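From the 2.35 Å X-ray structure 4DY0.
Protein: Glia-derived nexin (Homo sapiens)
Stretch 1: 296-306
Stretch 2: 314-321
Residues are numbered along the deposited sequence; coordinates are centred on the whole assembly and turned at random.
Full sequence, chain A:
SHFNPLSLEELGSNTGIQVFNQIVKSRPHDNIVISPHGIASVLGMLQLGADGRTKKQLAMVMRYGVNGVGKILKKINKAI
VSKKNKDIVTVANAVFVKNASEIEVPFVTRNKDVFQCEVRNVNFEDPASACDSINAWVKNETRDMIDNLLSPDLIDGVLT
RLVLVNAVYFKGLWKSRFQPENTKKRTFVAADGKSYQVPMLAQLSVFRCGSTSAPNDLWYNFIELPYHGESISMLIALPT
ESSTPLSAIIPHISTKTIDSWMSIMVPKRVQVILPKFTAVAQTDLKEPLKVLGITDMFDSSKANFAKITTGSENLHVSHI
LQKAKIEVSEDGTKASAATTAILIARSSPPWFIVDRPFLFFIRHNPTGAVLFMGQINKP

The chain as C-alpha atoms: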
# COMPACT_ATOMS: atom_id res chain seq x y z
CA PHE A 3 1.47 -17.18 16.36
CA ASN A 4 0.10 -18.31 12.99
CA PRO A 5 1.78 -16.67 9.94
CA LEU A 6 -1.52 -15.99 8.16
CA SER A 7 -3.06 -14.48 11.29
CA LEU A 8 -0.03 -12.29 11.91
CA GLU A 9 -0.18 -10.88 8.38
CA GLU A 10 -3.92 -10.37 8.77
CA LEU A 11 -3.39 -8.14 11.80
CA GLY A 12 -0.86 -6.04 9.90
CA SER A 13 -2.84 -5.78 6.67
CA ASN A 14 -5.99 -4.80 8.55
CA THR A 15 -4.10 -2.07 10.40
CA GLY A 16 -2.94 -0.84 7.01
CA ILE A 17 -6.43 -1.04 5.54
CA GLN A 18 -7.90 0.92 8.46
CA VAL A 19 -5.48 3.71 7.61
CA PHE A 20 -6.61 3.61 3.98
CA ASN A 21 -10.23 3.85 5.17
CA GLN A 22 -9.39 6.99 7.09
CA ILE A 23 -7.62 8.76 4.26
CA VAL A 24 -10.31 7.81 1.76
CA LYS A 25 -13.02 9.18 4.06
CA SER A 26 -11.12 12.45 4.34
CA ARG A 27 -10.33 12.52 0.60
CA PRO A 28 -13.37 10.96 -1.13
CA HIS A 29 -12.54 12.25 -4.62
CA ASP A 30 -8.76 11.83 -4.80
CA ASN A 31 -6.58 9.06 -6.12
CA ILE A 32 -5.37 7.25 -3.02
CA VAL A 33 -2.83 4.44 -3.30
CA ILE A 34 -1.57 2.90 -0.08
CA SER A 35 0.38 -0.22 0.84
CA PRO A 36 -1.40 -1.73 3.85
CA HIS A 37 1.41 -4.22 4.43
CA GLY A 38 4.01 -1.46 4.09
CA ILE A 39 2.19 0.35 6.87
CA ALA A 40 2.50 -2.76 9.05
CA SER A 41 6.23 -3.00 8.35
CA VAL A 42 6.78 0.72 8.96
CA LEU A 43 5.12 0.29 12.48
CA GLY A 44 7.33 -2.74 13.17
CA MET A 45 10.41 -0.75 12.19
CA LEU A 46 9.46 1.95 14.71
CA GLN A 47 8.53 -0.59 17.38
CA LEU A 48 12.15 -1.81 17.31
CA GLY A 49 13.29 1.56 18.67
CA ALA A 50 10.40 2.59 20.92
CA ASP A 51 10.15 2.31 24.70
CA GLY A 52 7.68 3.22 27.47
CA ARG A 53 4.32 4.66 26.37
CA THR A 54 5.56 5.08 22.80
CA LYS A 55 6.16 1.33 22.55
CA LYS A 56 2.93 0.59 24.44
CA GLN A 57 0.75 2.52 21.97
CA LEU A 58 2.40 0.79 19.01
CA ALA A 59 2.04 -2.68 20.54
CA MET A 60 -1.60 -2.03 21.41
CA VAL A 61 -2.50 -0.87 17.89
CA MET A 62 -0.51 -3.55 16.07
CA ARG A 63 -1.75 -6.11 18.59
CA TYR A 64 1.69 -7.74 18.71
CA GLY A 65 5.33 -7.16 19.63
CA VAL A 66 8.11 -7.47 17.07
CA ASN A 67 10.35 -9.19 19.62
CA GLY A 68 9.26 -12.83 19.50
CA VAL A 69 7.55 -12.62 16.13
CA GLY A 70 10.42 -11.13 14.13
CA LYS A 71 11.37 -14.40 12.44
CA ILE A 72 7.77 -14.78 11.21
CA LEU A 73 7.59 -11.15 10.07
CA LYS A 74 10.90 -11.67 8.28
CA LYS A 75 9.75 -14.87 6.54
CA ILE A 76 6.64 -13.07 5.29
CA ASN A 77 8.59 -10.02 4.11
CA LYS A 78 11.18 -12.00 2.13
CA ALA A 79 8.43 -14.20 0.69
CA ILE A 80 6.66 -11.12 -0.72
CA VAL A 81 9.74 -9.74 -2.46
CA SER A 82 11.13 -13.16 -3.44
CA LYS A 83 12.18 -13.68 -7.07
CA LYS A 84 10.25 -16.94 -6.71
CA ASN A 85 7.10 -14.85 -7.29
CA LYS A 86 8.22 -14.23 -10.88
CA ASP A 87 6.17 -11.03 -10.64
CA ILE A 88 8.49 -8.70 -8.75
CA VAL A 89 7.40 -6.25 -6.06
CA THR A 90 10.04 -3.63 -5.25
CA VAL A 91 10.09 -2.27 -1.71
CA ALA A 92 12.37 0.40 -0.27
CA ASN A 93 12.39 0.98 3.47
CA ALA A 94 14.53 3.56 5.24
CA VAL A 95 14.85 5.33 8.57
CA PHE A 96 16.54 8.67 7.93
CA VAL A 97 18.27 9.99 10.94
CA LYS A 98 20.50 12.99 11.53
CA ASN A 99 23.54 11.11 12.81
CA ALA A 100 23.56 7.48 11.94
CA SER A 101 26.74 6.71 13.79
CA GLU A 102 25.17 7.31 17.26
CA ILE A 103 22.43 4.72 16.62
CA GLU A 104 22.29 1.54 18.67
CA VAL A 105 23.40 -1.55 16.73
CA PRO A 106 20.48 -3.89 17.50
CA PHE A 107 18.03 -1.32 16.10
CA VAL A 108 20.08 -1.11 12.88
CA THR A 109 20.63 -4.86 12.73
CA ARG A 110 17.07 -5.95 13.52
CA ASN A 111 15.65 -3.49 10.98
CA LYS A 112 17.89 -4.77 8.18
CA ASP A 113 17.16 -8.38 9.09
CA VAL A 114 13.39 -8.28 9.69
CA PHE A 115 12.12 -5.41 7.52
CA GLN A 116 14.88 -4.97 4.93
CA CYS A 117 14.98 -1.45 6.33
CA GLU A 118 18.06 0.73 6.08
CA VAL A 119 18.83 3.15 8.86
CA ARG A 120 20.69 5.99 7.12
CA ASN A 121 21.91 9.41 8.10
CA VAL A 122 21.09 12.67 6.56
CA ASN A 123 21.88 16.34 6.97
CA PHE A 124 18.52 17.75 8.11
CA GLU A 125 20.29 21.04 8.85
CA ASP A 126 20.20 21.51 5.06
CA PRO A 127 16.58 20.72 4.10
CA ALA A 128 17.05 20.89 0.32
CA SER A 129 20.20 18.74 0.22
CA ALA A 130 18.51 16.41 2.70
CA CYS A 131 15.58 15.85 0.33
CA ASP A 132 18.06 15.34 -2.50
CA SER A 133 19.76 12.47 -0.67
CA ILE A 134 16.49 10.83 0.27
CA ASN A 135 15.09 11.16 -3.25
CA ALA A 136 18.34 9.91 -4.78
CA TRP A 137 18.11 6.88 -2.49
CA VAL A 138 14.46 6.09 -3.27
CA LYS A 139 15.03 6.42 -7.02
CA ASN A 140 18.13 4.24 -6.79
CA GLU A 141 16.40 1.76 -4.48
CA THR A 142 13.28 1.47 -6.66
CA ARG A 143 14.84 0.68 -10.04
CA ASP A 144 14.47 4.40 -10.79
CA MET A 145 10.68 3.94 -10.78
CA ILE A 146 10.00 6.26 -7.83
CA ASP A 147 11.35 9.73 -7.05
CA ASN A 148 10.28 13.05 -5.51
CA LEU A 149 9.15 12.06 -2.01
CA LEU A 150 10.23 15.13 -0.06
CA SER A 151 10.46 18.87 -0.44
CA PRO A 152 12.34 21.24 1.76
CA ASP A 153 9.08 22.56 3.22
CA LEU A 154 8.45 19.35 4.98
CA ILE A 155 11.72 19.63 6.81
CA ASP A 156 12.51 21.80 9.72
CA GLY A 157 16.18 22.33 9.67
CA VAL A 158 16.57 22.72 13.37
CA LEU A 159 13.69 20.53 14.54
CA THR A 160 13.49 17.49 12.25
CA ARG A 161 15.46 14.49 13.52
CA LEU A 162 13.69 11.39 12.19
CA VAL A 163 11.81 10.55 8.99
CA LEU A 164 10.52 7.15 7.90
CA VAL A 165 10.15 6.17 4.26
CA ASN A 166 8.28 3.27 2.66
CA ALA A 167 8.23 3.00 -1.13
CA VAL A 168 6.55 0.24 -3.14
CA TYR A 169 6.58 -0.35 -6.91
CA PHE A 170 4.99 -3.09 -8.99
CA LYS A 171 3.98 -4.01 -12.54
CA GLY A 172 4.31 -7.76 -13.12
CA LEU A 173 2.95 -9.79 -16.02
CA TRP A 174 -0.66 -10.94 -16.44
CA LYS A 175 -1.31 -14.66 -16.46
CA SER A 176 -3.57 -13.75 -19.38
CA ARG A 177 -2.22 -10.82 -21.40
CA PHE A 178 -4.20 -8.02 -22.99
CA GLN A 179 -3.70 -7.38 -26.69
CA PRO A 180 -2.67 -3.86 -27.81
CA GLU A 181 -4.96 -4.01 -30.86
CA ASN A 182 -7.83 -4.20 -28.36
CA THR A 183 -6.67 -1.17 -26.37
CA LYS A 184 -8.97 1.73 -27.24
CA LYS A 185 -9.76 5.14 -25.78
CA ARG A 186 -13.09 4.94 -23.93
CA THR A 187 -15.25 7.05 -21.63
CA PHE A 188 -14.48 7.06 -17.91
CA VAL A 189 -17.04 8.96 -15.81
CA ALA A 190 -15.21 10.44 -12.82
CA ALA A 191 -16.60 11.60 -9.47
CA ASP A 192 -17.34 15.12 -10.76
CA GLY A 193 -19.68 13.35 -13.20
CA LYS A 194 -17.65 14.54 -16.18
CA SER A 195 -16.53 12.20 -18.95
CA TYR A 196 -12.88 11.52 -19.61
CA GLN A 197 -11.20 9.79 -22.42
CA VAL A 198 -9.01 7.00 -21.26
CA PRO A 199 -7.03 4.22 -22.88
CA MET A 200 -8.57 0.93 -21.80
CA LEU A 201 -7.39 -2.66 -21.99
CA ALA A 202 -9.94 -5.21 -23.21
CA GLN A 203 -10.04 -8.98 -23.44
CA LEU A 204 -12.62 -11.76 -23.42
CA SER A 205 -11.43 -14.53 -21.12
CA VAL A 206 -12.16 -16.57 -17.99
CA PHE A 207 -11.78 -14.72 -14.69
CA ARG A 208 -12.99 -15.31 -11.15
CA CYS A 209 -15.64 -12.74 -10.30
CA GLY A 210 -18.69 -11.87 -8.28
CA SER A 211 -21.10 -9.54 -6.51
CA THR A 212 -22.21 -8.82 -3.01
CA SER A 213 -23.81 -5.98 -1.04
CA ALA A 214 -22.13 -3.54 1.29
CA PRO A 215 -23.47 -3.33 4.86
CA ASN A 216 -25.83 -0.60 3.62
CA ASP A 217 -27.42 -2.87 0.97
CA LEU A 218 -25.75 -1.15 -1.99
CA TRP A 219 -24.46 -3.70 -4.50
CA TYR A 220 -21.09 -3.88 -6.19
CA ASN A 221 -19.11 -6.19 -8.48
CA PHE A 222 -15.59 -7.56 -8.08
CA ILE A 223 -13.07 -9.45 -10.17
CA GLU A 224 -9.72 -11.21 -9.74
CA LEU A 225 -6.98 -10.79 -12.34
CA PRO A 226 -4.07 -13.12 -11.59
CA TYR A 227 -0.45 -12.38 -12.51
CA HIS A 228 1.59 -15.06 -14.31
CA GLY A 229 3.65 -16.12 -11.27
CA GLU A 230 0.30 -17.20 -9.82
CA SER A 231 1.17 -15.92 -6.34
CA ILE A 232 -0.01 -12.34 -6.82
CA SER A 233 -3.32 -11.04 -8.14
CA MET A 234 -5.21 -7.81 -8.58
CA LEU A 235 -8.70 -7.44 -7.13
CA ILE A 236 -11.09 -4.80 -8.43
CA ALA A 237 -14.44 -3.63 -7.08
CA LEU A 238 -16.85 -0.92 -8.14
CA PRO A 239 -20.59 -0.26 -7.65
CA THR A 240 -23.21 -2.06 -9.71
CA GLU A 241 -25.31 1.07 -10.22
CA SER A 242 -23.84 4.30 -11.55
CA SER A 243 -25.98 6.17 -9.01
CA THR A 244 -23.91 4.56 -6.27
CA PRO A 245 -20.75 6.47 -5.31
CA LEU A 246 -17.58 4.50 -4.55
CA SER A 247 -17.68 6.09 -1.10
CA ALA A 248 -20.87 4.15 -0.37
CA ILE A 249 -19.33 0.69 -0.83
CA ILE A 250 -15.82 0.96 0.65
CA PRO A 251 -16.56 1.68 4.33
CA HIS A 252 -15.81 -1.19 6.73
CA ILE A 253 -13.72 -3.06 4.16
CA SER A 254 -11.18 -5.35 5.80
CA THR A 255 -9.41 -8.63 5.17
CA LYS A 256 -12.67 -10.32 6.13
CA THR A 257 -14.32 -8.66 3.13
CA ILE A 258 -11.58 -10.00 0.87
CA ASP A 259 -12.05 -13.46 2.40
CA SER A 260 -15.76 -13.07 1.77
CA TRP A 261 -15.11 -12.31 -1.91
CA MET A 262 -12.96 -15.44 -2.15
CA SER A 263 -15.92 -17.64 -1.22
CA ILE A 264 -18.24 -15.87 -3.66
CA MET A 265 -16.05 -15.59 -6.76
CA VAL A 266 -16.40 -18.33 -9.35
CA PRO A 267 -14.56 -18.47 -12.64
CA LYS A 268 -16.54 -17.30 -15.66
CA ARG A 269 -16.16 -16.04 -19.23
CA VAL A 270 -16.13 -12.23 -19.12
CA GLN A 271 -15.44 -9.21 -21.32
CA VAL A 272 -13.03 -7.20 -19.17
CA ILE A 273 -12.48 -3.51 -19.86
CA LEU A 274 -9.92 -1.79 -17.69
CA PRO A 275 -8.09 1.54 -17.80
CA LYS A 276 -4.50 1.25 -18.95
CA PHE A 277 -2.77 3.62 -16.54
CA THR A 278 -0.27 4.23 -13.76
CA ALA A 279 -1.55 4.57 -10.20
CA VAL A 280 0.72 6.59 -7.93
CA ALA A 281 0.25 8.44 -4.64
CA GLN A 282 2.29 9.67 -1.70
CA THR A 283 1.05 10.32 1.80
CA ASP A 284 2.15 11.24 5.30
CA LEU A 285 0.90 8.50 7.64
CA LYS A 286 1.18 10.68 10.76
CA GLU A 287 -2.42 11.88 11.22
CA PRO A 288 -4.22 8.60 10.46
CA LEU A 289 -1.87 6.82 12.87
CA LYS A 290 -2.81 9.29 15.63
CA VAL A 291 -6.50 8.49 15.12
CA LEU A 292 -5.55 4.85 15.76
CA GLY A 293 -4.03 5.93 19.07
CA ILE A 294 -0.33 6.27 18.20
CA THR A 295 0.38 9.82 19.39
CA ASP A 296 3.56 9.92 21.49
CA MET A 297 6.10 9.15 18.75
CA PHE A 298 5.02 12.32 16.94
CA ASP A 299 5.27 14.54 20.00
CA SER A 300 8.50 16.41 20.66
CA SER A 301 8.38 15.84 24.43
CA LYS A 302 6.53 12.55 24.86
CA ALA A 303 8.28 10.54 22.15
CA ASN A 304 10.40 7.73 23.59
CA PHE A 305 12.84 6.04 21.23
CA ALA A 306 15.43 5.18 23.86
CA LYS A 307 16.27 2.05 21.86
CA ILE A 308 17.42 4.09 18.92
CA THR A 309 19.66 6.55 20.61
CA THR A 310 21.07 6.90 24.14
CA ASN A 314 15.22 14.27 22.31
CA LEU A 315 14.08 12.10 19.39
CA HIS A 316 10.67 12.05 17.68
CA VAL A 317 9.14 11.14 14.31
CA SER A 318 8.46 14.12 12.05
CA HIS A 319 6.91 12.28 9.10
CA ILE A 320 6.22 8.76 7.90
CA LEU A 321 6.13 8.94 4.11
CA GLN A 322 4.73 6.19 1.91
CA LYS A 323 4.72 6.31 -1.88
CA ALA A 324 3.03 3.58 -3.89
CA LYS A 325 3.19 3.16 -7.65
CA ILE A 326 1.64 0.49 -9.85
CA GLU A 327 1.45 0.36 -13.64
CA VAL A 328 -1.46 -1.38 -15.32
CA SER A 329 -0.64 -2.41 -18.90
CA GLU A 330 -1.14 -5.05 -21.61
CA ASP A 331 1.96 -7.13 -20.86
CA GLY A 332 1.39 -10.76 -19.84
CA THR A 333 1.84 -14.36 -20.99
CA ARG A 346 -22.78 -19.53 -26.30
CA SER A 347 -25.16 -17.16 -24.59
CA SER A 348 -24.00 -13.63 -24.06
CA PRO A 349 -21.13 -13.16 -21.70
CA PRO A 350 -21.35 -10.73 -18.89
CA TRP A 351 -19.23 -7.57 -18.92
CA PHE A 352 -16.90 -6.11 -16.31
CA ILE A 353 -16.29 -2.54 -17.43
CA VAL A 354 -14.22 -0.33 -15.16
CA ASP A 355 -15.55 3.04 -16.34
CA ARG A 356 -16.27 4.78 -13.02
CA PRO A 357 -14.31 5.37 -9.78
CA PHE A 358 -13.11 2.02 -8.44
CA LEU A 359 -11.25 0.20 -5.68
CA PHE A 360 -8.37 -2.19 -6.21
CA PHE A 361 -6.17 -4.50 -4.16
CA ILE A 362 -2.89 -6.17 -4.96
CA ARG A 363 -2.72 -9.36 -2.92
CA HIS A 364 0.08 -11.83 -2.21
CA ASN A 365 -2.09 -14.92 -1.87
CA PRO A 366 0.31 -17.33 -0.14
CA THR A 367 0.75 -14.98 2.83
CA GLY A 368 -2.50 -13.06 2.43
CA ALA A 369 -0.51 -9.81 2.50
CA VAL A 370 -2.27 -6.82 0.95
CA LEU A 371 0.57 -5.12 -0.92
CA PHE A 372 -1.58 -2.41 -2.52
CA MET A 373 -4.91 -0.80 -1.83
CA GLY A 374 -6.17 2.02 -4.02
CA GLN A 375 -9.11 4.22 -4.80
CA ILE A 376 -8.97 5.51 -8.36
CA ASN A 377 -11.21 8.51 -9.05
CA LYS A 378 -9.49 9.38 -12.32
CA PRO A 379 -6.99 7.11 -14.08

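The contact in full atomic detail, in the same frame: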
# COMPACT_ATOMS: atom_id res chain seq x y z
N ASP A 296 2.31 9.53 20.85
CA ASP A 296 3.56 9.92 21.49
C ASP A 296 4.73 10.11 20.51
O ASP A 296 5.41 11.13 20.54
CB ASP A 296 3.95 8.93 22.58
CG ASP A 296 3.04 9.00 23.79
OD1 ASP A 296 2.02 9.72 23.74
OD2 ASP A 296 3.34 8.32 24.79
N MET A 297 4.95 9.12 19.65
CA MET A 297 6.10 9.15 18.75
C MET A 297 6.18 10.41 17.89
O MET A 297 7.24 10.74 17.36
CB MET A 297 6.13 7.91 17.86
CG MET A 297 5.09 7.89 16.75
SD MET A 297 5.13 6.31 15.88
CE MET A 297 4.15 6.70 14.43
N PHE A 298 5.06 11.11 17.75
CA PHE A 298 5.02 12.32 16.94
C PHE A 298 5.21 13.57 17.78
O PHE A 298 5.36 14.67 17.25
CB PHE A 298 3.71 12.42 16.16
CG PHE A 298 3.47 11.27 15.23
CD1 PHE A 298 4.30 11.06 14.14
CD2 PHE A 298 2.42 10.39 15.45
CE1 PHE A 298 4.08 10.00 13.28
CE2 PHE A 298 2.20 9.33 14.59
CZ PHE A 298 3.03 9.13 13.51
N ASP A 299 5.19 13.40 19.10
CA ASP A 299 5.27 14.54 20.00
C ASP A 299 6.71 14.78 20.45
O ASP A 299 7.40 13.86 20.86
CB ASP A 299 4.35 14.35 21.21
CG ASP A 299 4.34 15.56 22.13
OD1 ASP A 299 5.32 15.75 22.89
OD2 ASP A 299 3.34 16.30 22.11
N SER A 300 7.13 16.03 20.36
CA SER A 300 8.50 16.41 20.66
C SER A 300 8.95 16.02 22.08
O SER A 300 10.08 15.60 22.28
CB SER A 300 8.67 17.92 20.46
N SER A 301 8.04 16.14 23.05
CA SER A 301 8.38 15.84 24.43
C SER A 301 8.12 14.39 24.82
O SER A 301 8.91 13.78 25.53
CB SER A 301 7.62 16.77 25.38
OG SER A 301 7.62 18.10 24.92
N LYS A 302 7.00 13.84 24.37
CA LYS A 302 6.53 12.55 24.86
C LYS A 302 7.16 11.37 24.14
O LYS A 302 7.17 10.26 24.66
CB LYS A 302 5.01 12.47 24.77
CG LYS A 302 4.31 13.59 25.54
CD LYS A 302 2.80 13.51 25.44
CE LYS A 302 2.16 14.68 26.15
NZ LYS A 302 0.70 14.77 25.89
N ALA A 303 7.69 11.61 22.95
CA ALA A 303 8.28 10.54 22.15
C ALA A 303 9.40 9.84 22.93
O ALA A 303 10.23 10.48 23.56
CB ALA A 303 8.81 11.09 20.84
N ASN A 304 9.41 8.51 22.86
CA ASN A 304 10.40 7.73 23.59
C ASN A 304 11.01 6.65 22.71
O ASN A 304 10.48 5.55 22.60
CB ASN A 304 9.78 7.09 24.83
CG ASN A 304 10.80 6.35 25.67
OD1 ASN A 304 11.86 5.97 25.18
ND2 ASN A 304 10.48 6.15 26.95
N PHE A 305 12.12 6.99 22.07
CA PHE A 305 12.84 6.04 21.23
C PHE A 305 14.20 5.75 21.85
O PHE A 305 15.23 5.82 21.18
CB PHE A 305 12.99 6.60 19.82
CG PHE A 305 11.70 6.64 19.05
CD1 PHE A 305 11.20 5.49 18.45
CD2 PHE A 305 10.99 7.82 18.92
CE1 PHE A 305 10.02 5.52 17.75
CE2 PHE A 305 9.80 7.85 18.21
CZ PHE A 305 9.31 6.70 17.62
N ALA A 306 14.19 5.41 23.13
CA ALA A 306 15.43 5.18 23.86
C ALA A 306 16.24 4.04 23.25
O ALA A 306 17.44 3.94 23.49
CB ALA A 306 15.14 4.91 25.34
N ASN A 314 14.38 14.03 23.44
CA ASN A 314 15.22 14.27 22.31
C ASN A 314 14.67 13.85 20.94
O ASN A 314 14.47 14.68 20.13
CB ASN A 314 16.60 13.65 22.56
N LEU A 315 14.43 12.59 20.70
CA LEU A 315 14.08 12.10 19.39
C LEU A 315 12.61 11.74 19.13
O LEU A 315 12.06 10.94 19.80
CB LEU A 315 14.91 10.85 19.20
CG LEU A 315 15.22 10.22 17.89
CD1 LEU A 315 16.01 11.17 17.15
CD2 LEU A 315 15.98 9.02 18.13
N HIS A 316 12.03 12.33 18.09
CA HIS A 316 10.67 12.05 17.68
C HIS A 316 10.51 11.90 16.17
O HIS A 316 11.34 12.28 15.44
CB HIS A 316 9.73 13.10 18.20
CG HIS A 316 9.84 14.38 17.48
ND1 HIS A 316 8.97 14.75 16.49
CD2 HIS A 316 10.73 15.37 17.57
CE1 HIS A 316 9.32 15.91 16.01
NE2 HIS A 316 10.39 16.31 16.65
N VAL A 317 9.42 11.34 15.72
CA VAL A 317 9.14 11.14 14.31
C VAL A 317 8.44 12.36 13.72
O VAL A 317 7.40 12.78 14.21
CB VAL A 317 8.25 9.90 14.08
CG1 VAL A 317 7.93 9.73 12.61
CG2 VAL A 317 8.93 8.66 14.63
N SER A 318 9.02 12.93 12.67
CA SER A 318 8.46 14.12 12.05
C SER A 318 7.44 13.75 10.97
O SER A 318 6.39 14.39 10.86
CB SER A 318 9.57 14.99 11.45
OG SER A 318 10.39 15.56 12.46
N HIS A 319 7.76 12.73 10.19
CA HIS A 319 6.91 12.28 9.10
C HIS A 319 7.16 10.81 8.82
O HIS A 319 8.28 10.32 8.99
CB HIS A 319 7.20 13.07 7.82
CG HIS A 319 6.94 14.54 7.93
ND1 HIS A 319 5.68 15.06 8.10
CD2 HIS A 319 7.79 15.60 7.89
CE1 HIS A 319 5.76 16.38 8.16
NE2 HIS A 319 7.03 16.73 8.04
N ILE A 320 6.11 10.12 8.40
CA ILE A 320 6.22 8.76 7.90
C ILE A 320 5.65 8.75 6.50
O ILE A 320 4.43 8.75 6.32
CB ILE A 320 5.43 7.76 8.77
CG1 ILE A 320 5.96 7.79 10.21
CG2 ILE A 320 5.53 6.36 8.20
CD1 ILE A 320 5.12 6.98 11.19
N LEU A 321 6.53 8.78 5.51
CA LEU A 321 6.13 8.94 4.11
C LEU A 321 6.06 7.62 3.37
O LEU A 321 7.02 6.85 3.33
CB LEU A 321 7.08 9.88 3.39
CG LEU A 321 7.30 11.22 4.07
CD1 LEU A 321 8.46 11.96 3.43
CD2 LEU A 321 6.03 12.06 4.04

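Three residues cover the most surface in this contact: Val317, His316 and Phe298. Val317 is its pivot, because backbone and side chain both work. Val317 N donates to Met297 O at 2.8 Å and a nearly straight 166°, the only hydrogen bond between the stretches. That single bond ties the short 3-10 segment 296-298 to the second stretch; the rest of the contact is packing.

With its CA-to-CB bond directed toward stretch 1, Val317 sends its two methyls to different phenyl rings. Val317 CG1 lies 3.9 Å from Phe298 CE1, while Val317 CG2 lies 3.6 Å from Phe305 CZ. A beta-branched side chain thus serves two aromatic neighbours from one backbone position.

Phe298 shows that the direction of CB does not settle where a side chain ends up. Its CA-to-CB bond points away overall, yet with chi1 at -60° (m) the ring comes back to the second stretch and presents its edge: Phe298 CD1 is 3.5 Å from Val317 O, and Phe298 CZ is 3.8 Å from Ile320 CD1. Met297 CE reaches the same Ile320 CD1 at 3.4 Å, so one isoleucine methyl is shared by neighbouring residues of the 3-10 segment.

His316 makes no hydrogen bond to stretch 1; it contributes a ring face and its CB. Ser300 CA sits over one face of the imidazole, 4.2 Å from the centroid of the His316 ring and 23° off its normal, a CH-pi contact made by backbone carbon. His316 CB, meanwhile, packs 3.4 Å from Ala303 CB, a close approach between two small groups. The turn that brings Ser300 and Ala303 here is braced internally: Asp299 OD1 accepts from Ser301 N at 2.8 Å and from Lys302 N at 2.9 Å, while Ala303 N donates to Asp299 O at 3.1 Å.

The rule is economical: one backbone hydrogen bond, with apolar side chains, an imidazole and backbone atoms packed around it.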